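Local coordinates for CBS domain protein (Sulfolobus tokodaii, PDB 2EF7), which is of unknown function but carries a pair of CBS domains, modules that in many relatives bind adenine nucleotides and regulate other proteins, at residues 34-38 with 49-53; 41-46 with 104-110. All blocks are in the same frame, centred on the assembly; numbering follows the deposited sequence.

Contact 1: residues 34-38 with 49-53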
loop_
_atom_site.group_PDB
_atom_site.type_symbol
_atom_site.label_atom_id
_atom_site.label_comp_id
_atom_site.label_asym_id
_atom_site.label_seq_id
_atom_site.Cartn_x
_atom_site.Cartn_y
_atom_site.Cartn_z
ATOM N N ASN A 34 18.234 2.070 -15.468
ATOM C CA ASN A 34 16.797 2.301 -15.399
ATOM C C ASN A 34 16.352 2.615 -13.972
ATOM O O ASN A 34 15.506 1.921 -13.404
ATOM C CB ASN A 34 16.033 1.086 -15.937
ATOM C CG ASN A 34 14.534 1.337 -16.044
ATOM O OD1 ASN A 34 14.100 2.416 -16.447
ATOM N ND2 ASN A 34 13.737 0.333 -15.694
ATOM N N ILE A 35 16.934 3.660 -13.390
ATOM C CA ILE A 35 16.584 4.074 -12.034
ATOM C C ILE A 35 16.227 5.567 -12.038
ATOM O O ILE A 35 16.620 6.304 -12.951
ATOM C CB ILE A 35 17.753 3.809 -11.047
ATOM C CG1 ILE A 35 19.057 4.415 -11.584
ATOM C CG2 ILE A 35 17.915 2.315 -10.836
ATOM C CD1 ILE A 35 20.267 4.156 -10.692
ATOM N N GLY A 36 15.486 6.009 -11.029
ATOM C CA GLY A 36 15.081 7.405 -10.962
ATOM C C GLY A 36 15.895 8.338 -10.078
ATOM O O GLY A 36 15.545 9.519 -9.928
ATOM N N SER A 37 16.971 7.823 -9.488
ATOM C CA SER A 37 17.828 8.628 -8.624
ATOM C C SER A 37 19.087 7.860 -8.223
ATOM O O SER A 37 19.142 6.639 -8.309
ATOM C CB SER A 37 17.070 9.033 -7.349
ATOM O OG SER A 37 16.732 7.884 -6.587
ATOM N N VAL A 38 20.102 8.590 -7.789
ATOM C CA VAL A 38 21.333 7.966 -7.344
ATOM C C VAL A 38 21.823 8.712 -6.119
ATOM O O VAL A 38 21.513 9.883 -5.921
ATOM C CB VAL A 38 22.448 8.011 -8.427
ATOM C CG1 VAL A 38 22.047 7.173 -9.631
ATOM C CG2 VAL A 38 22.718 9.453 -8.844
ATOM N N ILE A 49 21.696 13.453 -2.998
ATOM C CA ILE A 49 20.943 12.611 -3.910
ATOM C C ILE A 49 20.565 13.398 -5.163
ATOM O O ILE A 49 20.309 14.599 -5.102
ATOM C CB ILE A 49 19.659 12.078 -3.234
ATOM C CG1 ILE A 49 18.950 11.092 -4.161
ATOM C CG2 ILE A 49 18.735 13.231 -2.888
ATOM C CD1 ILE A 49 17.664 10.517 -3.574
ATOM N N ILE A 50 20.559 12.707 -6.297
ATOM C CA ILE A 50 20.191 13.311 -7.571
ATOM C C ILE A 50 19.016 12.522 -8.133
ATOM O O ILE A 50 19.119 11.313 -8.343
ATOM C CB ILE A 50 21.364 13.264 -8.584
ATOM C CG1 ILE A 50 22.470 14.230 -8.149
ATOM C CG2 ILE A 50 20.865 13.622 -9.974
ATOM C CD1 ILE A 50 23.758 14.126 -8.957
ATOM N N THR A 51 17.891 13.202 -8.345
ATOM C CA THR A 51 16.704 12.561 -8.906
ATOM C C THR A 51 16.582 13.036 -10.337
ATOM O O THR A 51 17.299 13.952 -10.750
ATOM C CB THR A 51 15.428 12.999 -8.203
ATOM O OG1 THR A 51 15.290 14.422 -8.342
ATOM C CG2 THR A 51 15.466 12.613 -6.727
ATOM N N GLU A 52 15.668 12.426 -11.086
ATOM C CA GLU A 52 15.456 12.819 -12.475
ATOM C C GLU A 52 15.101 14.295 -12.515
ATOM O O GLU A 52 15.519 15.016 -13.416
ATOM C CB GLU A 52 14.312 12.019 -13.093
ATOM C CG GLU A 52 14.517 10.533 -13.018
ATOM C CD GLU A 52 13.386 9.775 -13.660
ATOM O OE1 GLU A 52 12.218 10.065 -13.328
ATOM O OE2 GLU A 52 13.661 8.890 -14.490
ATOM N N ARG A 53 14.321 14.732 -11.531
ATOM C CA ARG A 53 13.894 16.121 -11.449
ATOM C C ARG A 53 15.073 17.062 -11.223
ATOM O O ARG A 53 15.116 18.165 -11.780
ATOM C CB ARG A 53 12.868 16.292 -10.331
ATOM C CG ARG A 53 12.387 17.715 -10.160
ATOM C CD ARG A 53 11.015 17.743 -9.523
ATOM N NE ARG A 53 10.092 16.869 -10.244
ATOM C CZ ARG A 53 8.777 16.836 -10.054
ATOM N NH1 ARG A 53 8.211 17.636 -9.160
ATOM N NH2 ARG A 53 8.029 15.996 -10.754
HETATM O O HOH W 1 15.909 7.918 -15.367
#
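Glu-52 folds its side chain back over Gly-36. From CB the chain turns with CG anti to the carbonyl carbon (chi1 -56°). This puts CG 3.4 Å from Gly-36 O. CD follows at 4.0 Å from Gly-36 CA. At the tip, OE2 takes a hydrogen bond from a water (2.6 Å), which also donates to Ile-35 O. Beyond the two segments, Glu-52 OE2 forms a salt bridge with Arg-53 NE of the second subunit, so this carboxylate serves both its own hairpin and the contact with that subunit. Cutting the side chain back to an alanine is likely to cost the neighbouring Arg-53 NE its carboxylate and the water one of its two acceptors.

The segments are the open end of the antiparallel hairpin 37-42/45-51 of the first CBS domain, where the second strand runs into helix 52-60. Glu-52 N donates to Gly-36 O at 3.1 Å. Val-38 and Ile-50 form a hydrogen-bonded pair. Val-38 N reaches Ile-50 O at 2.9 Å, and Ile-50 N returns a bond to Val-38 O. Their side chains lie side by side, Val-38 CG2 being 4.1 Å from Ile-50 CB, and both pack on Ile-26 of helix 23-33. Ser-37 and Thr-51 form the non-hydrogen-bonded pair, with Ser-37 CB 4.0 Å from Thr-51 CG2. Thr-51 is also the N-cap: its OG1 caps a backbone N just beyond Arg-53, while its own N donates a hydrogen bond to Asp-54 OD2.

Contact 2: residues 41-46 with 104-110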
loop_
_atom_site.group_PDB
_atom_site.type_symbol
_atom_site.label_atom_id
_atom_site.label_comp_id
_atom_site.label_asym_id
_atom_site.label_seq_id
_atom_site.Cartn_x
_atom_site.Cartn_y
_atom_site.Cartn_z
ATOM N N VAL A 41 28.131 10.263 -3.444
ATOM C CA VAL A 41 29.054 9.976 -2.358
ATOM C C VAL A 41 30.358 10.732 -2.484
ATOM O O VAL A 41 30.764 11.153 -3.572
ATOM C CB VAL A 41 29.405 8.465 -2.234
ATOM C CG1 VAL A 41 28.152 7.654 -1.948
ATOM C CG2 VAL A 41 30.094 7.972 -3.489
ATOM N N ASP A 42 30.992 10.906 -1.332
ATOM C CA ASP A 42 32.270 11.577 -1.202
ATOM C C ASP A 42 33.079 10.481 -0.528
ATOM O O ASP A 42 32.925 10.253 0.666
ATOM C CB ASP A 42 32.131 12.781 -0.268
ATOM C CG ASP A 42 33.414 13.590 -0.150
ATOM O OD1 ASP A 42 34.510 12.994 -0.181
ATOM O OD2 ASP A 42 33.325 14.828 -0.009
ATOM N N GLY A 43 33.907 9.779 -1.295
ATOM C CA GLY A 43 34.693 8.698 -0.729
ATOM C C GLY A 43 33.832 7.662 -0.014
ATOM O O GLY A 43 34.085 7.329 1.148
ATOM N N ASN A 44 32.812 7.160 -0.708
ATOM C CA ASN A 44 31.883 6.158 -0.171
ATOM C C ASN A 44 30.850 6.691 0.824
ATOM O O ASN A 44 29.926 5.972 1.215
ATOM C CB ASN A 44 32.644 5.009 0.487
ATOM C CG ASN A 44 33.622 4.346 -0.452
ATOM O OD1 ASN A 44 33.277 4.008 -1.587
ATOM N ND2 ASN A 44 34.852 4.145 0.017
ATOM N N LYS A 45 30.989 7.942 1.238
ATOM C CA LYS A 45 30.042 8.498 2.193
ATOM C C LYS A 45 29.000 9.364 1.500
ATOM O O LYS A 45 29.346 10.242 0.719
ATOM C CB LYS A 45 30.796 9.296 3.257
ATOM C CG LYS A 45 31.793 8.425 4.033
ATOM C CD LYS A 45 32.540 9.214 5.093
ATOM C CE LYS A 45 33.377 8.301 5.997
ATOM N NZ LYS A 45 34.340 7.463 5.233
ATOM N N PRO A 46 27.706 9.121 1.784
ATOM C CA PRO A 46 26.568 9.852 1.208
ATOM C C PRO A 46 26.604 11.348 1.510
ATOM O O PRO A 46 26.686 11.735 2.671
ATOM C CB PRO A 46 25.350 9.200 1.871
ATOM C CG PRO A 46 25.838 7.860 2.317
ATOM C CD PRO A 46 27.241 8.140 2.781
ATOM N N VAL A 104 24.383 3.707 6.243
ATOM C CA VAL A 104 25.837 3.543 6.237
ATOM C C VAL A 104 26.292 2.521 7.272
ATOM O O VAL A 104 25.526 2.138 8.160
ATOM C CB VAL A 104 26.561 4.873 6.550
ATOM C CG1 VAL A 104 26.296 5.894 5.442
ATOM C CG2 VAL A 104 26.112 5.406 7.906
ATOM N N ASP A 105 27.535 2.065 7.158
ATOM C CA ASP A 105 28.050 1.126 8.141
ATOM C C ASP A 105 28.706 1.962 9.231
ATOM O O ASP A 105 28.651 3.190 9.180
ATOM C CB ASP A 105 29.040 0.139 7.499
ATOM C CG ASP A 105 30.221 0.824 6.829
ATOM O OD1 ASP A 105 30.893 0.153 6.021
ATOM O OD2 ASP A 105 30.490 2.010 7.111
ATOM N N ASP A 106 29.311 1.307 10.217
ATOM C CA ASP A 106 29.962 1.994 11.329
ATOM C C ASP A 106 31.056 2.979 10.906
ATOM O O ASP A 106 31.403 3.894 11.654
ATOM C CB ASP A 106 30.540 0.960 12.303
ATOM C CG ASP A 106 31.511 -0.011 11.627
ATOM O OD1 ASP A 106 31.089 -0.769 10.723
ATOM O OD2 ASP A 106 32.703 -0.017 12.003
ATOM N N LYS A 107 31.607 2.796 9.713
ATOM C CA LYS A 107 32.653 3.697 9.241
ATOM C C LYS A 107 32.092 4.842 8.391
ATOM O O LYS A 107 32.841 5.698 7.910
ATOM C CB LYS A 107 33.706 2.909 8.456
ATOM C CG LYS A 107 34.551 1.964 9.318
ATOM C CD LYS A 107 35.400 2.743 10.317
ATOM C CE LYS A 107 36.284 1.831 11.171
ATOM N NZ LYS A 107 35.520 1.041 12.178
ATOM N N GLY A 108 30.771 4.846 8.207
ATOM C CA GLY A 108 30.125 5.899 7.438
ATOM C C GLY A 108 29.920 5.641 5.954
ATOM O O GLY A 108 29.381 6.498 5.255
ATOM N N ASN A 109 30.330 4.464 5.482
ATOM C CA ASN A 109 30.207 4.096 4.077
ATOM C C ASN A 109 28.815 3.628 3.685
ATOM O O ASN A 109 28.155 2.905 4.432
ATOM C CB ASN A 109 31.224 3.007 3.732
ATOM C CG ASN A 109 32.655 3.471 3.926
ATOM O OD1 ASN A 109 33.064 4.506 3.396
ATOM N ND2 ASN A 109 33.423 2.708 4.689
ATOM N N LEU A 110 28.389 4.035 2.492
ATOM C CA LEU A 110 27.074 3.688 1.963
ATOM C C LEU A 110 26.875 2.174 1.845
ATOM O O LEU A 110 27.735 1.469 1.310
ATOM C CB LEU A 110 26.886 4.348 0.593
ATOM C CG LEU A 110 25.547 4.195 -0.131
ATOM C CD1 LEU A 110 24.403 4.786 0.707
ATOM C CD2 LEU A 110 25.647 4.910 -1.474
#
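Asn-109 turns the oxygen of its amide to the CB of Asn-44, which lies 3.0 Å from Asn-109 OD1. The two amide planes stand 84° apart, nearly perpendicular. A second flat group, the Asp-105 carboxylate, is gripped within its own loop. Asn-109 N and Lys-107 N reach Asp-105 OD2 from opposite faces of the plane, at 2.9 Å each. The bond from Lys-107 N makes an Asx turn.

Two beta turns meet here, one from each CBS domain. The first is the type I' turn Asp-42 to Lys-45 of the hairpin 37-42/45-51. The second is the type I turn Asp-105 to Gly-108, in the loop between strands 100-104 and 110-115. One backbone hydrogen bond crosses between the segments, from Leu-110 N, just past the second turn, to Asn-44 O, 2.8 Å and close to straight at 165°.

Lys-45 lays its aliphatic chain over the second turn. Its CG lies 3.3 Å from Gly-108 O, and its CE comes near Lys-107 O. Gly-108, at positive phi, has no side chain to meet the Lys-45 CE.

Toward the strands the contact becomes apolar. Pro-46 CD packs 3.6 Å from Val-104 CG1. Pro-46 CG meets Leu-110 CD1 at 3.8 Å. Leu-110 also touches Ile-39 and Ser-16 of the first domain. With its CG anti to the backbone N (chi1 -177°), Leu-110 splits its two methyls between separate partners. CD1 goes to the proline ring. On the other branch, the side chains of Leu-110 and Val-41 cross at about a right angle, with Leu-110 CD2 3.7 Å from Val-41 CG1.

How the contacts relate
Contacts 1 and 2 sit at the two ends of the hairpin 37-42/45-51, their centres about 19 Å apart on opposite sides of the chain's centre. Contact 1 works within the first CBS domain; contact 2 joins it to the second. Both are partly buried: Val-38 and Ile-50 in contact 1, Val-41, Pro-46 and Val-104 in contact 2, whose turns are more exposed. Contact 1 rests on strand pairing and a strand-to-helix junction. Contact 2 has one backbone bond across it and otherwise relies on apolar packing and carbon-to-oxygen contacts. Glu-52 of contact 1 pairs with Arg-53 of the second subunit, while the salt bridges of contact 2 stay within the chain.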